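PDB 5ZB2: DNA repair protein RAD7 from Saccharomyces cerevisiae, which works in the global genome repair complex, promoting nucleotide excision repair that removes damage from nontranscribing DNA, and interacts with Elc1. Local coordinates for residues Arg302-Leu316 with Leu329-Leu343. Residues are numbered along the deposited sequence; the frame is centred on the assembly and turned at random.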
loop_
_atom_site.group_PDB
_atom_site.type_symbol
_atom_site.label_atom_id
_atom_site.label_comp_id
_atom_site.label_asym_id
_atom_site.label_seq_id
_atom_site.Cartn_x
_atom_site.Cartn_y
_atom_site.Cartn_z
ATOM N N ARG A 302 36.293 -11.000 -22.612
ATOM C CA ARG A 302 35.627 -10.306 -23.708
ATOM C C ARG A 302 36.308 -8.979 -24.011
ATOM O O ARG A 302 36.433 -8.116 -23.136
ATOM C CB ARG A 302 34.152 -10.074 -23.364
ATOM C CG ARG A 302 33.355 -9.393 -24.478
ATOM C CD ARG A 302 31.905 -9.142 -24.079
ATOM N NE ARG A 302 31.818 -8.182 -22.985
ATOM C CZ ARG A 302 31.923 -6.865 -23.132
ATOM N NH1 ARG A 302 32.118 -6.335 -24.334
ATOM N NH2 ARG A 302 31.837 -6.074 -22.071
ATOM N N ARG A 303 36.740 -8.828 -25.264
ATOM C CA ARG A 303 37.310 -7.584 -25.784
ATOM C C ARG A 303 38.602 -7.195 -25.066
ATOM O O ARG A 303 38.930 -6.012 -24.958
ATOM C CB ARG A 303 36.294 -6.438 -25.732
ATOM C CG ARG A 303 35.236 -6.532 -26.829
ATOM C CD ARG A 303 34.444 -5.244 -26.992
ATOM N NE ARG A 303 35.300 -4.103 -27.309
ATOM C CZ ARG A 303 35.844 -3.874 -28.501
ATOM N NH1 ARG A 303 35.637 -4.716 -29.506
ATOM N NH2 ARG A 303 36.606 -2.805 -28.686
ATOM N N CYS A 304 39.355 -8.188 -24.588
ATOM C CA CYS A 304 40.752 -7.982 -24.201
ATOM C C CYS A 304 41.604 -8.172 -25.451
ATOM O O CYS A 304 42.232 -9.210 -25.671
ATOM C CB CYS A 304 41.154 -8.940 -23.091
ATOM S SG CYS A 304 40.809 -8.325 -21.450
ATOM N N LEU A 305 41.635 -7.119 -26.272
ATOM C CA LEU A 305 42.018 -7.261 -27.673
ATOM C C LEU A 305 43.432 -7.805 -27.845
ATOM O O LEU A 305 43.738 -8.406 -28.883
ATOM C CB LEU A 305 41.875 -5.913 -28.382
ATOM C CG LEU A 305 40.484 -5.272 -28.323
ATOM C CD1 LEU A 305 40.495 -3.901 -28.986
ATOM C CD2 LEU A 305 39.430 -6.169 -28.970
ATOM N N GLN A 306 44.307 -7.609 -26.858
ATOM C CA GLN A 306 45.697 -8.017 -27.017
ATOM C C GLN A 306 45.937 -9.494 -26.731
ATOM O O GLN A 306 46.983 -10.019 -27.126
ATOM C CB GLN A 306 46.602 -7.198 -26.097
ATOM C CG GLN A 306 46.814 -5.761 -26.520
ATOM C CD GLN A 306 48.042 -5.155 -25.863
ATOM O OE1 GLN A 306 49.153 -5.661 -26.021
ATOM N NE2 GLN A 306 47.846 -4.081 -25.107
ATOM N N LEU A 307 45.010 -10.173 -26.061
ATOM C CA LEU A 307 45.315 -11.478 -25.487
ATOM C C LEU A 307 45.445 -12.542 -26.568
ATOM O O LEU A 307 44.588 -12.662 -27.453
ATOM C CB LEU A 307 44.240 -11.875 -24.480
ATOM C CG LEU A 307 44.052 -10.914 -23.309
ATOM C CD1 LEU A 307 43.055 -11.507 -22.326
ATOM C CD2 LEU A 307 45.368 -10.583 -22.611
ATOM N N GLY A 308 46.520 -13.325 -26.475
ATOM C CA GLY A 308 46.818 -14.374 -27.428
ATOM C C GLY A 308 46.905 -15.751 -26.796
ATOM O O GLY A 308 46.437 -15.966 -25.672
ATOM N N ASP A 309 47.529 -16.688 -27.514
ATOM C CA ASP A 309 47.435 -18.102 -27.156
ATOM C C ASP A 309 47.958 -18.371 -25.748
ATOM O O ASP A 309 47.310 -19.066 -24.958
ATOM C CB ASP A 309 48.199 -18.949 -28.177
ATOM C CG ASP A 309 47.592 -18.885 -29.567
ATOM O OD1 ASP A 309 46.397 -18.551 -29.687
ATOM O OD2 ASP A 309 48.309 -19.173 -30.546
ATOM N N MET A 310 49.139 -17.843 -25.416
ATOM C CA MET A 310 49.805 -18.278 -24.192
ATOM C C MET A 310 49.004 -17.924 -22.947
ATOM O O MET A 310 49.021 -18.677 -21.966
ATOM C CB MET A 310 51.210 -17.677 -24.110
ATOM C CG MET A 310 52.250 -18.430 -24.927
ATOM S SD MET A 310 52.356 -20.188 -24.509
ATOM C CE MET A 310 52.854 -20.103 -22.790
ATOM N N ALA A 311 48.303 -16.789 -22.954
ATOM C CA ALA A 311 47.443 -16.455 -21.826
ATOM C C ALA A 311 46.408 -17.551 -21.586
ATOM O O ALA A 311 46.190 -17.977 -20.444
ATOM C CB ALA A 311 46.759 -15.112 -22.072
ATOM N N ILE A 312 45.774 -18.032 -22.659
ATOM C CA ILE A 312 44.728 -19.042 -22.526
ATOM C C ILE A 312 45.328 -20.398 -22.179
ATOM O O ILE A 312 44.754 -21.160 -21.390
ATOM C CB ILE A 312 43.894 -19.115 -23.819
ATOM C CG1 ILE A 312 43.355 -17.731 -24.199
ATOM C CG2 ILE A 312 42.748 -20.112 -23.668
ATOM C CD1 ILE A 312 42.577 -17.039 -23.105
ATOM N N ILE A 313 46.477 -20.729 -22.770
ATOM C CA ILE A 313 47.115 -22.013 -22.491
ATOM C C ILE A 313 47.540 -22.079 -21.030
ATOM O O ILE A 313 47.260 -23.058 -20.329
ATOM C CB ILE A 313 48.306 -22.240 -23.441
ATOM C CG1 ILE A 313 47.806 -22.363 -24.885
ATOM C CG2 ILE A 313 49.097 -23.488 -23.041
ATOM C CD1 ILE A 313 48.907 -22.488 -25.922
ATOM N N GLU A 314 48.226 -21.039 -20.549
ATOM C CA GLU A 314 48.642 -21.018 -19.150
ATOM C C GLU A 314 47.439 -21.115 -18.219
ATOM O O GLU A 314 47.513 -21.756 -17.164
ATOM C CB GLU A 314 49.446 -19.751 -18.857
ATOM C CG GLU A 314 50.814 -19.689 -19.537
ATOM C CD GLU A 314 51.792 -20.738 -19.018
ATOM O OE1 GLU A 314 51.500 -21.383 -17.988
ATOM O OE2 GLU A 314 52.857 -20.917 -19.645
ATOM N N LEU A 315 46.321 -20.486 -18.591
ATOM C CA LEU A 315 45.108 -20.589 -17.786
ATOM C C LEU A 315 44.643 -22.038 -17.682
ATOM O O LEU A 315 44.402 -22.550 -16.583
ATOM C CB LEU A 315 44.003 -19.712 -18.385
ATOM C CG LEU A 315 42.606 -19.846 -17.765
ATOM C CD1 LEU A 315 42.598 -19.383 -16.318
ATOM C CD2 LEU A 315 41.576 -19.070 -18.577
ATOM N N LEU A 316 44.512 -22.716 -18.824
ATOM C CA LEU A 316 43.990 -24.080 -18.829
ATOM C C LEU A 316 44.940 -25.049 -18.132
ATOM O O LEU A 316 44.500 -25.910 -17.361
ATOM C CB LEU A 316 43.734 -24.530 -20.266
ATOM C CG LEU A 316 42.736 -23.687 -21.061
ATOM C CD1 LEU A 316 42.813 -24.043 -22.530
ATOM C CD2 LEU A 316 41.321 -23.877 -20.538
ATOM N N LEU A 329 35.789 -15.833 -24.826
ATOM C CA LEU A 329 36.953 -15.334 -25.549
ATOM C C LEU A 329 36.566 -14.324 -26.625
ATOM O O LEU A 329 37.340 -14.085 -27.559
ATOM C CB LEU A 329 37.718 -16.500 -26.174
ATOM C CG LEU A 329 38.119 -17.631 -25.221
ATOM C CD1 LEU A 329 38.677 -18.800 -26.010
ATOM C CD2 LEU A 329 39.132 -17.158 -24.177
ATOM N N ASN A 330 35.392 -13.716 -26.495
ATOM C CA ASN A 330 34.836 -12.874 -27.545
ATOM C C ASN A 330 35.792 -11.751 -27.924
ATOM O O ASN A 330 36.284 -11.016 -27.065
ATOM C CB ASN A 330 33.503 -12.293 -27.073
ATOM C CG ASN A 330 32.789 -11.505 -28.151
ATOM O OD1 ASN A 330 33.239 -10.439 -28.570
ATOM N ND2 ASN A 330 31.651 -12.020 -28.588
ATOM N N SER A 331 36.050 -11.632 -29.226
ATOM C CA SER A 331 36.844 -10.574 -29.850
ATOM C C SER A 331 38.342 -10.739 -29.630
ATOM O O SER A 331 39.092 -9.785 -29.887
ATOM C CB SER A 331 36.433 -9.179 -29.364
ATOM O OG SER A 331 35.058 -8.941 -29.587
ATOM N N LEU A 332 38.814 -11.901 -29.169
ATOM C CA LEU A 332 40.254 -12.136 -29.048
ATOM C C LEU A 332 40.795 -12.484 -30.431
ATOM O O LEU A 332 40.955 -13.648 -30.809
ATOM C CB LEU A 332 40.551 -13.225 -28.026
ATOM C CG LEU A 332 40.173 -12.943 -26.566
ATOM C CD1 LEU A 332 41.097 -13.712 -25.627
ATOM C CD2 LEU A 332 40.193 -11.460 -26.236
ATOM N N LYS A 333 41.087 -11.429 -31.196
ATOM C CA LYS A 333 41.541 -11.580 -32.572
ATOM C C LYS A 333 42.937 -12.180 -32.666
ATOM O O LYS A 333 43.302 -12.695 -33.728
ATOM C CB LYS A 333 41.527 -10.220 -33.270
ATOM C CG LYS A 333 40.826 -10.216 -34.619
ATOM C CD LYS A 333 39.312 -10.273 -34.468
ATOM C CE LYS A 333 38.614 -10.053 -35.802
ATOM N NZ LYS A 333 37.132 -10.058 -35.668
ATOM N N GLU A 334 43.724 -12.127 -31.589
ATOM C CA GLU A 334 45.098 -12.613 -31.637
ATOM C C GLU A 334 45.212 -14.118 -31.443
ATOM O O GLU A 334 46.278 -14.678 -31.717
ATOM C CB GLU A 334 45.942 -11.907 -30.577
ATOM C CG GLU A 334 46.101 -10.416 -30.810
ATOM C CD GLU A 334 46.769 -10.103 -32.133
ATOM O OE1 GLU A 334 47.730 -10.814 -32.499
ATOM O OE2 GLU A 334 46.323 -9.155 -32.813
ATOM N N LEU A 335 44.159 -14.786 -30.990
ATOM C CA LEU A 335 44.235 -16.225 -30.796
ATOM C C LEU A 335 44.450 -16.933 -32.129
ATOM O O LEU A 335 44.046 -16.450 -33.191
ATOM C CB LEU A 335 42.961 -16.745 -30.127
ATOM C CG LEU A 335 42.687 -16.239 -28.709
ATOM C CD1 LEU A 335 41.334 -16.730 -28.225
ATOM C CD2 LEU A 335 43.794 -16.675 -27.749
ATOM N N THR A 336 45.103 -18.084 -32.065
ATOM C CA THR A 336 45.274 -18.968 -33.206
ATOM C C THR A 336 44.690 -20.331 -32.853
ATOM O O THR A 336 44.162 -20.539 -31.758
ATOM C CB THR A 336 46.750 -19.098 -33.606
ATOM O OG1 THR A 336 47.417 -19.997 -32.714
ATOM C CG2 THR A 336 47.452 -17.741 -33.584
ATOM N N LYS A 337 44.802 -21.270 -33.793
ATOM C CA LYS A 337 44.246 -22.600 -33.572
ATOM C C LYS A 337 44.928 -23.305 -32.404
ATOM O O LYS A 337 44.313 -24.153 -31.749
ATOM C CB LYS A 337 44.374 -23.432 -34.847
ATOM C CG LYS A 337 43.665 -24.772 -34.792
ATOM C CD LYS A 337 43.716 -25.465 -36.144
ATOM C CE LYS A 337 42.885 -26.738 -36.163
ATOM N NZ LYS A 337 42.941 -27.408 -37.492
ATOM N N GLU A 338 46.184 -22.958 -32.117
ATOM C CA GLU A 338 46.917 -23.642 -31.057
ATOM C C GLU A 338 46.262 -23.442 -29.697
ATOM O O GLU A 338 46.301 -24.343 -28.852
ATOM C CB GLU A 338 48.368 -23.154 -31.023
ATOM C CG GLU A 338 49.264 -23.920 -30.057
ATOM C CD GLU A 338 49.432 -25.377 -30.445
ATOM O OE1 GLU A 338 49.062 -25.735 -31.584
ATOM O OE2 GLU A 338 49.935 -26.160 -29.611
ATOM N N ALA A 339 45.664 -22.272 -29.460
ATOM C CA ALA A 339 44.990 -22.038 -28.188
ATOM C C ALA A 339 43.894 -23.070 -27.949
ATOM O O ALA A 339 43.753 -23.592 -26.837
ATOM C CB ALA A 339 44.406 -20.625 -28.151
ATOM N N PHE A 340 43.111 -23.383 -28.983
ATOM C CA PHE A 340 41.997 -24.306 -28.819
ATOM C C PHE A 340 42.445 -25.760 -28.770
ATOM O O PHE A 340 41.675 -26.617 -28.320
ATOM C CB PHE A 340 40.987 -24.103 -29.947
ATOM C CG PHE A 340 40.437 -22.709 -30.013
ATOM C CD1 PHE A 340 39.443 -22.303 -29.140
ATOM C CD2 PHE A 340 40.920 -21.799 -30.938
ATOM C CE1 PHE A 340 38.937 -21.018 -29.193
ATOM C CE2 PHE A 340 40.414 -20.512 -30.996
ATOM C CZ PHE A 340 39.424 -20.123 -30.124
ATOM N N VAL A 341 43.669 -26.058 -29.212
ATOM C CA VAL A 341 44.206 -27.405 -29.053
ATOM C C VAL A 341 44.189 -27.804 -27.586
ATOM O O VAL A 341 43.830 -28.936 -27.237
ATOM C CB VAL A 341 45.627 -27.489 -29.645
ATOM C CG1 VAL A 341 46.217 -28.870 -29.434
ATOM C CG2 VAL A 341 45.607 -27.155 -31.129
ATOM N N ALA A 342 44.559 -26.878 -26.701
ATOM C CA ALA A 342 44.603 -27.149 -25.270
ATOM C C ALA A 342 43.243 -27.043 -24.597
ATOM O O ALA A 342 43.117 -27.442 -23.434
ATOM C CB ALA A 342 45.575 -26.186 -24.588
ATOM N N LEU A 343 42.229 -26.522 -25.287
ATOM C CA LEU A 343 40.914 -26.306 -24.684
ATOM C C LEU A 343 40.146 -27.626 -24.679
ATOM O O LEU A 343 39.267 -27.883 -25.505
ATOM C CB LEU A 343 40.158 -25.213 -25.431
ATOM C CG LEU A 343 38.819 -24.765 -24.843
ATOM C CD1 LEU A 343 38.968 -24.326 -23.394
ATOM C CD2 LEU A 343 38.232 -23.636 -25.679
HETATM O O HOH W 1 33.719 -6.733 -30.192
HETATM O O HOH W 2 43.151 -10.958 -28.961
HETATM O O HOH W 3 48.553 -15.895 -30.184
#
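Ile312 fills the middle of the apolar seam between 302-316 and 329-343: its CG1 lies 3.7 Å from Leu335 CD2, the two side chains crossing at about a right angle, while its CD1 meets Leu329 CD2 at 3.6 Å. Leu332 extends the seam, with CD1 against Leu307 CB, and farther along helix 309-316 Leu316 CD2 packs on Leu343 CD1. Such layering of aliphatic side chains is characteristic of a leucine-rich repeat solenoid, and here helices 309-316 and 337-341 run almost parallel, 3° apart. Where the loops enter these helices, water 2 joins the carbonyl oxygens of Leu305 and Leu307 to Glu334 N. Farther along, Arg303 N donates to Asn330 O (2.9 Å), and water 1 links Arg303 NH1 to Ser331 OG. At the outer helical edge Asp309 holds Thr336 twice: OD1 takes Thr336 N (2.7 Å) through its syn lone pair, and OD2 accepts from Thr336 OG1 at a doubtfully short 2.5 Å. Thr336 OG1 sits between its own backbone N and carbonyl carbon (chi1 78°), where it also accepts from Glu338 N, capping helix 337-341. By gripping both N-H and hydroxyl, the Asp309 carboxylate orients the N-cap residue of the neighbouring helix.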